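Local coordinates for protein Rubredoxin\:oxygen oxidoreductase (Desulfovibrio gigas, PDB 1E5D) that catalyses the four-electron reduction of dioxygen to two molecules of water, using a diiron centre and flavin mononucleotide, at residues R278-T283 with A395-L400; T369-K374 with K386-T391. One frame throughout, in Å; residues are numbered along the deposited sequence. Where two conformers were deposited one is given.

How the contacts relate
Both contacts belong to the flavodoxin-like part of the chain, and they illustrate how one long terminal helix can be tied to a parallel sheet at several points. Helix 379-400 takes part in each: contact 2 sets its middle turns against edge strand 371-374 and the residues just before it, and contact 1 sets its last turns against the turn between helix 265-279 and strand 283-288, the opposite edge strand. Along the chain the order is 278-283, 369-374, 386-391, 395-400, so contact 2 falls wholly between the halves of contact 1. Their centres lie about 16 Å apart, and Glu280 meets Gln390 directly. The helix thus links one edge strand to the turn leading into the other.

Contact 1. Residues R278-T283 with A395-L400; sequences RDEGCT and ALKAKL
Lys397 reaches from the last turns of helix 379-400 to Glu280, and the polar side of the contact rests on this pair. Its ammonium group donates a hydrogen bond from NZ to the backbone O of Glu280, 2.9 Å long. The nitrogen lies in the carbonyl plane on a lone pair of that oxygen, with a C=O...N angle of 128°. A salt bridge joins the same two residues: OE1 of Glu280 stands 3.5 Å from NZ of Lys397, so one ammonium serves both a main-chain carbonyl and a carboxylate. The two side chains cross at about a right angle. Glu280 is bent at chi2 (-57°), which folds its carboxylate back toward the side where the lysine arrives, and CB of Glu280 is itself 3.6 Å from NZ of Lys397. Arg394 adds a long, weak ion pair to OE1, while Gln390 gives a weak hydrogen bond to OE2; the carboxylate thus faces three polar residues of this one helix, two of them weakly.

The apolar side is slighter. SG of Cys282 lies 4.4 Å from CD1 of Leu396, a loose approach between two buried side chains.

The geometry of the turn is that of a Schellman motif. Gly281, with positive phi (71°), is its C-prime residue: its N bonds to Arg278 O, and Cys282 N bonds to Phe277 O. This ends helix 265-279, and the carbonyl of Glu280, within the turn, is the one that accepts from Lys397.

From the turn the chain passes into edge strand 283-288, where Thr283 pairs with Asn253 and Val255. Cys282 and Leu396 both pack on Asn253, and Leu396 also covers Ile338 at the start of strand 338-345, so the contact joins the C-terminal end of helix 265-279 to the last turns of helix 379-400, beside strand 338-345.

Contact 2. Residues T369-K374 with K386-T391; sequences TPVKVK and KTMAQT
Met388 extends from helix 379-400 alongside Val371, the two side chains sliding past each other in opposite directions. The methionine leaves the helix with CG anti to the backbone N (chi1 -164°) and stays extended through chi2 and chi3, a shape that lays its sulfur against Val371 and carries its terminal methyl on to the backbone preceding the strand. On the way, the sulfur passes the valine: CG2 of Val371 is 3.7 Å from SD of Met388 and 3.9 Å from CB of Met388. That methyl is the branch anti to the valine's own carbonyl carbon and beside its backbone N, and it is this branch, CG2, that lies along the flank of the methionine.

The terminal methyl settles against main chain instead. CE of Met388 lies 3.6 Å from O of Thr369 and 3.7 Å from CA of Pro370, whose CB points away from the helix. Pro370 thus offers its backbone to the methyl, and its ring packs on Ala341 of the adjacent strand. The contact is van der Waals packing throughout, with Met388 contributing the largest share of the buried surface.

Val371 begins edge strand 371-374, paired through Gly343 with strand 338-345, and it also packs on Gln384 and Leu385 one turn earlier in the helix. Beyond Met388, the same helix leans through Ala389 on helix 265-279, which shares this face of the flavodoxin-like sheet.

Contact 1. Residues R278-T283 with A395-L400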
loop_
_atom_site.group_PDB
_atom_site.type_symbol
_atom_site.label_atom_id
_atom_site.label_comp_id
_atom_site.label_asym_id
_atom_site.label_seq_id
_atom_site.Cartn_x
_atom_site.Cartn_y
_atom_site.Cartn_z
ATOM N N ARG A 278 -20.630 -1.467 -18.741
ATOM C CA ARG A 278 -21.157 -0.341 -19.527
ATOM C C ARG A 278 -22.333 -0.850 -20.363
ATOM O O ARG A 278 -23.404 -0.238 -20.369
ATOM C CB ARG A 278 -20.053 0.284 -20.364
ATOM C CG ARG A 278 -20.473 1.264 -21.440
ATOM C CD ARG A 278 -19.411 1.403 -22.526
ATOM N NE ARG A 278 -19.180 0.124 -23.194
ATOM C CZ ARG A 278 -19.457 -0.186 -24.452
ATOM N NH1 ARG A 278 -20.005 0.702 -25.271
ATOM N NH2 ARG A 278 -19.182 -1.404 -24.910
ATOM N N ASP A 279 -22.105 -1.985 -21.020
ATOM C CA ASP A 279 -23.101 -2.627 -21.868
ATOM C C ASP A 279 -24.423 -2.824 -21.131
ATOM O O ASP A 279 -25.486 -2.663 -21.723
ATOM C CB ASP A 279 -22.604 -3.980 -22.369
ATOM C CG ASP A 279 -22.034 -3.916 -23.770
ATOM O OD1 ASP A 279 -22.446 -3.034 -24.552
ATOM O OD2 ASP A 279 -21.166 -4.756 -24.088
ATOM N N GLU A 280 -24.322 -3.154 -19.851
ATOM C CA GLU A 280 -25.481 -3.301 -18.986
ATOM C C GLU A 280 -26.025 -1.957 -18.528
ATOM O O GLU A 280 -26.862 -1.880 -17.629
ATOM C CB GLU A 280 -25.116 -4.152 -17.764
ATOM C CG GLU A 280 -24.687 -5.568 -18.130
ATOM C CD GLU A 280 -25.738 -6.311 -18.937
ATOM O OE1 GLU A 280 -26.881 -6.417 -18.442
ATOM O OE2 GLU A 280 -25.415 -6.771 -20.052
ATOM N N GLY A 281 -25.539 -0.874 -19.132
ATOM C CA GLY A 281 -25.969 0.452 -18.738
ATOM C C GLY A 281 -25.474 0.916 -17.383
ATOM O O GLY A 281 -26.128 1.699 -16.695
ATOM N N CYS A 282 -24.298 0.452 -16.962
ATOM C CA CYS A 282 -23.725 0.994 -15.736
ATOM C C CYS A 282 -22.708 2.077 -16.044
ATOM O O CYS A 282 -22.154 2.124 -17.139
ATOM C CB CYS A 282 -23.030 -0.099 -14.928
ATOM S SG CYS A 282 -24.137 -1.444 -14.455
ATOM N N THR A 283 -22.445 2.956 -15.084
ATOM C CA THR A 283 -21.302 3.851 -15.183
ATOM C C THR A 283 -20.123 3.113 -14.543
ATOM O O THR A 283 -20.289 2.509 -13.477
ATOM C CB THR A 283 -21.412 5.200 -14.463
ATOM O OG1 THR A 283 -22.746 5.702 -14.431
ATOM C CG2 THR A 283 -20.567 6.219 -15.231
ATOM N N ALA A 395 -28.431 -7.788 -10.433
ATOM C CA ALA A 395 -28.688 -7.591 -9.009
ATOM C C ALA A 395 -28.717 -6.109 -8.663
ATOM O O ALA A 395 -29.549 -5.682 -7.857
ATOM C CB ALA A 395 -27.633 -8.321 -8.197
ATOM N N LEU A 396 -27.819 -5.335 -9.264
ATOM C CA LEU A 396 -27.792 -3.892 -9.032
ATOM C C LEU A 396 -29.149 -3.273 -9.381
ATOM O O LEU A 396 -29.768 -2.630 -8.538
ATOM C CB LEU A 396 -26.705 -3.207 -9.851
ATOM C CG LEU A 396 -25.863 -2.124 -9.178
ATOM C CD1 LEU A 396 -25.215 -1.247 -10.245
ATOM C CD2 LEU A 396 -26.675 -1.289 -8.201
ATOM N N LYS A 397 -29.574 -3.483 -10.619
ATOM C CA LYS A 397 -30.828 -2.944 -11.131
ATOM C C LYS A 397 -31.984 -3.180 -10.162
ATOM O O LYS A 397 -32.686 -2.235 -9.797
ATOM C CB LYS A 397 -31.155 -3.557 -12.495
ATOM C CG LYS A 397 -30.667 -2.739 -13.679
ATOM C CD LYS A 397 -30.251 -3.620 -14.844
ATOM C CE LYS A 397 -29.127 -2.993 -15.658
ATOM N NZ LYS A 397 -28.565 -3.952 -16.650
ATOM N N ALA A 398 -32.164 -4.431 -9.760
ATOM C CA ALA A 398 -33.182 -4.819 -8.801
ATOM C C ALA A 398 -33.224 -3.880 -7.600
ATOM O O ALA A 398 -34.264 -3.311 -7.293
ATOM C CB ALA A 398 -32.948 -6.239 -8.302
ATOM N N LYS A 399 -32.076 -3.752 -6.951
ATOM C CA LYS A 399 -31.881 -2.884 -5.804
ATOM C C LYS A 399 -32.341 -1.457 -6.074
ATOM O O LYS A 399 -32.883 -0.781 -5.203
ATOM C CB LYS A 399 -30.395 -2.857 -5.429
ATOM C CG LYS A 399 -30.084 -3.305 -4.016
ATOM C CD LYS A 399 -28.914 -4.274 -3.996
ATOM C CE LYS A 399 -28.192 -4.267 -2.657
ATOM N NZ LYS A 399 -27.682 -5.628 -2.311
ATOM N N LEU A 400 -32.099 -0.984 -7.291
ATOM C CA LEU A 400 -32.314 0.424 -7.614
ATOM C C LEU A 400 -33.796 0.723 -7.798
ATOM O O LEU A 400 -34.196 1.883 -7.894
ATOM C CB LEU A 400 -31.506 0.811 -8.853
ATOM C CG LEU A 400 -29.987 0.678 -8.762
ATOM C CD1 LEU A 400 -29.305 1.297 -9.975
ATOM C CD2 LEU A 400 -29.442 1.322 -7.494
#

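Contact 2. Residues T369-K374 with K386-T391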
loop_
_atom_site.group_PDB
_atom_site.type_symbol
_atom_site.label_atom_id
_atom_site.label_comp_id
_atom_site.label_asym_id
_atom_site.label_seq_id
_atom_site.Cartn_x
_atom_site.Cartn_y
_atom_site.Cartn_z
ATOM N N THR A 369 -20.293 -15.724 -8.573
ATOM C CA THR A 369 -19.099 -16.461 -8.212
ATOM C C THR A 369 -17.876 -15.776 -8.808
ATOM O O THR A 369 -17.942 -15.358 -9.968
ATOM C CB THR A 369 -19.168 -17.907 -8.738
ATOM O OG1 THR A 369 -20.448 -18.135 -9.343
ATOM C CG2 THR A 369 -19.047 -18.898 -7.594
ATOM N N PRO A 370 -16.795 -15.633 -8.065
ATOM C CA PRO A 370 -15.578 -15.035 -8.619
ATOM C C PRO A 370 -15.080 -15.807 -9.832
ATOM O O PRO A 370 -15.078 -17.036 -9.832
ATOM C CB PRO A 370 -14.560 -15.149 -7.477
ATOM C CG PRO A 370 -15.427 -15.148 -6.254
ATOM C CD PRO A 370 -16.623 -15.980 -6.642
ATOM N N VAL A 371 -14.667 -15.039 -10.834
ATOM C CA VAL A 371 -14.020 -15.577 -12.019
ATOM C C VAL A 371 -12.508 -15.621 -11.806
ATOM O O VAL A 371 -11.840 -14.619 -11.560
ATOM C CB VAL A 371 -14.354 -14.748 -13.268
ATOM C CG1 VAL A 371 -13.599 -15.275 -14.481
ATOM C CG2 VAL A 371 -15.855 -14.756 -13.509
ATOM N N LYS A 372 -11.953 -16.827 -11.886
ATOM C CA LYS A 372 -10.508 -16.993 -11.824
ATOM C C LYS A 372 -10.026 -17.689 -13.097
ATOM O O LYS A 372 -10.696 -18.551 -13.654
ATOM C CB LYS A 372 -10.101 -17.767 -10.579
ATOM C CG LYS A 372 -10.156 -19.279 -10.689
ATOM C CD LYS A 372 -10.609 -19.911 -9.384
ATOM C CE LYS A 372 -9.707 -21.057 -8.957
ATOM N NZ LYS A 372 -10.028 -21.509 -7.570
ATOM N N VAL A 373 -8.850 -17.299 -13.561
ATOM C CA VAL A 373 -8.276 -17.798 -14.795
ATOM C C VAL A 373 -6.821 -18.214 -14.613
ATOM O O VAL A 373 -6.044 -17.473 -14.012
ATOM C CB VAL A 373 -8.329 -16.731 -15.906
ATOM C CG1 VAL A 373 -7.667 -17.256 -17.170
ATOM C CG2 VAL A 373 -9.766 -16.311 -16.161
ATOM N N LYS A 374 -6.456 -19.381 -15.139
ATOM C CA LYS A 374 -5.053 -19.774 -15.088
ATOM C C LYS A 374 -4.278 -18.936 -16.101
ATOM O O LYS A 374 -4.493 -19.026 -17.312
ATOM C CB LYS A 374 -4.858 -21.258 -15.367
ATOM C CG LYS A 374 -3.437 -21.756 -15.161
ATOM C CD LYS A 374 -3.400 -23.086 -14.424
ATOM C CE LYS A 374 -3.002 -24.228 -15.344
ATOM N NZ LYS A 374 -1.531 -24.306 -15.578
ATOM N N LYS A 386 -18.182 -11.496 -18.745
ATOM C CA LYS A 386 -19.387 -10.806 -19.210
ATOM C C LYS A 386 -20.619 -11.329 -18.478
ATOM O O LYS A 386 -21.532 -10.619 -18.061
ATOM C CB LYS A 386 -19.547 -10.974 -20.714
ATOM C CG LYS A 386 -20.976 -10.885 -21.213
ATOM C CD LYS A 386 -21.230 -11.856 -22.359
ATOM C CE LYS A 386 -22.708 -11.937 -22.713
ATOM N NZ LYS A 386 -23.329 -13.202 -22.229
ATOM N N THR A 387 -20.622 -12.649 -18.313
ATOM C CA THR A 387 -21.650 -13.306 -17.526
ATOM C C THR A 387 -21.611 -12.787 -16.095
ATOM O O THR A 387 -22.641 -12.428 -15.522
ATOM C CB THR A 387 -21.455 -14.835 -17.521
ATOM O OG1 THR A 387 -21.780 -15.361 -18.813
ATOM C CG2 THR A 387 -22.387 -15.508 -16.528
ATOM N N MET A 388 -20.409 -12.740 -15.522
ATOM C CA MET A 388 -20.258 -12.218 -14.162
ATOM C C MET A 388 -20.800 -10.796 -14.057
ATOM O O MET A 388 -21.593 -10.490 -13.166
ATOM C CB MET A 388 -18.791 -12.262 -13.738
ATOM C CG MET A 388 -18.580 -12.119 -12.243
ATOM S SD MET A 388 -16.880 -11.676 -11.810
ATOM C CE MET A 388 -16.946 -11.896 -10.029
ATOM N N ALA A 389 -20.380 -9.940 -14.980
ATOM C CA ALA A 389 -20.845 -8.568 -15.082
ATOM C C ALA A 389 -22.362 -8.490 -15.211
ATOM O O ALA A 389 -23.002 -7.591 -14.667
ATOM C CB ALA A 389 -20.206 -7.879 -16.281
ATOM N N GLN A 390 -22.940 -9.439 -15.943
ATOM C CA GLN A 390 -24.390 -9.443 -16.125
ATOM C C GLN A 390 -25.115 -9.839 -14.851
ATOM O O GLN A 390 -26.127 -9.230 -14.490
ATOM C CB GLN A 390 -24.768 -10.375 -17.277
ATOM C CG GLN A 390 -24.880 -9.593 -18.584
ATOM C CD GLN A 390 -24.879 -10.510 -19.787
ATOM O OE1 GLN A 390 -25.039 -11.722 -19.649
ATOM N NE2 GLN A 390 -24.697 -9.922 -20.960
ATOM N N THR A 391 -24.609 -10.846 -14.147
ATOM C CA THR A 391 -25.217 -11.212 -12.872
ATOM C C THR A 391 -25.233 -10.042 -11.897
ATOM O O THR A 391 -26.271 -9.633 -11.372
ATOM C CB THR A 391 -24.456 -12.390 -12.244
ATOM O OG1 THR A 391 -24.508 -13.490 -13.167
ATOM C CG2 THR A 391 -25.097 -12.853 -10.947
#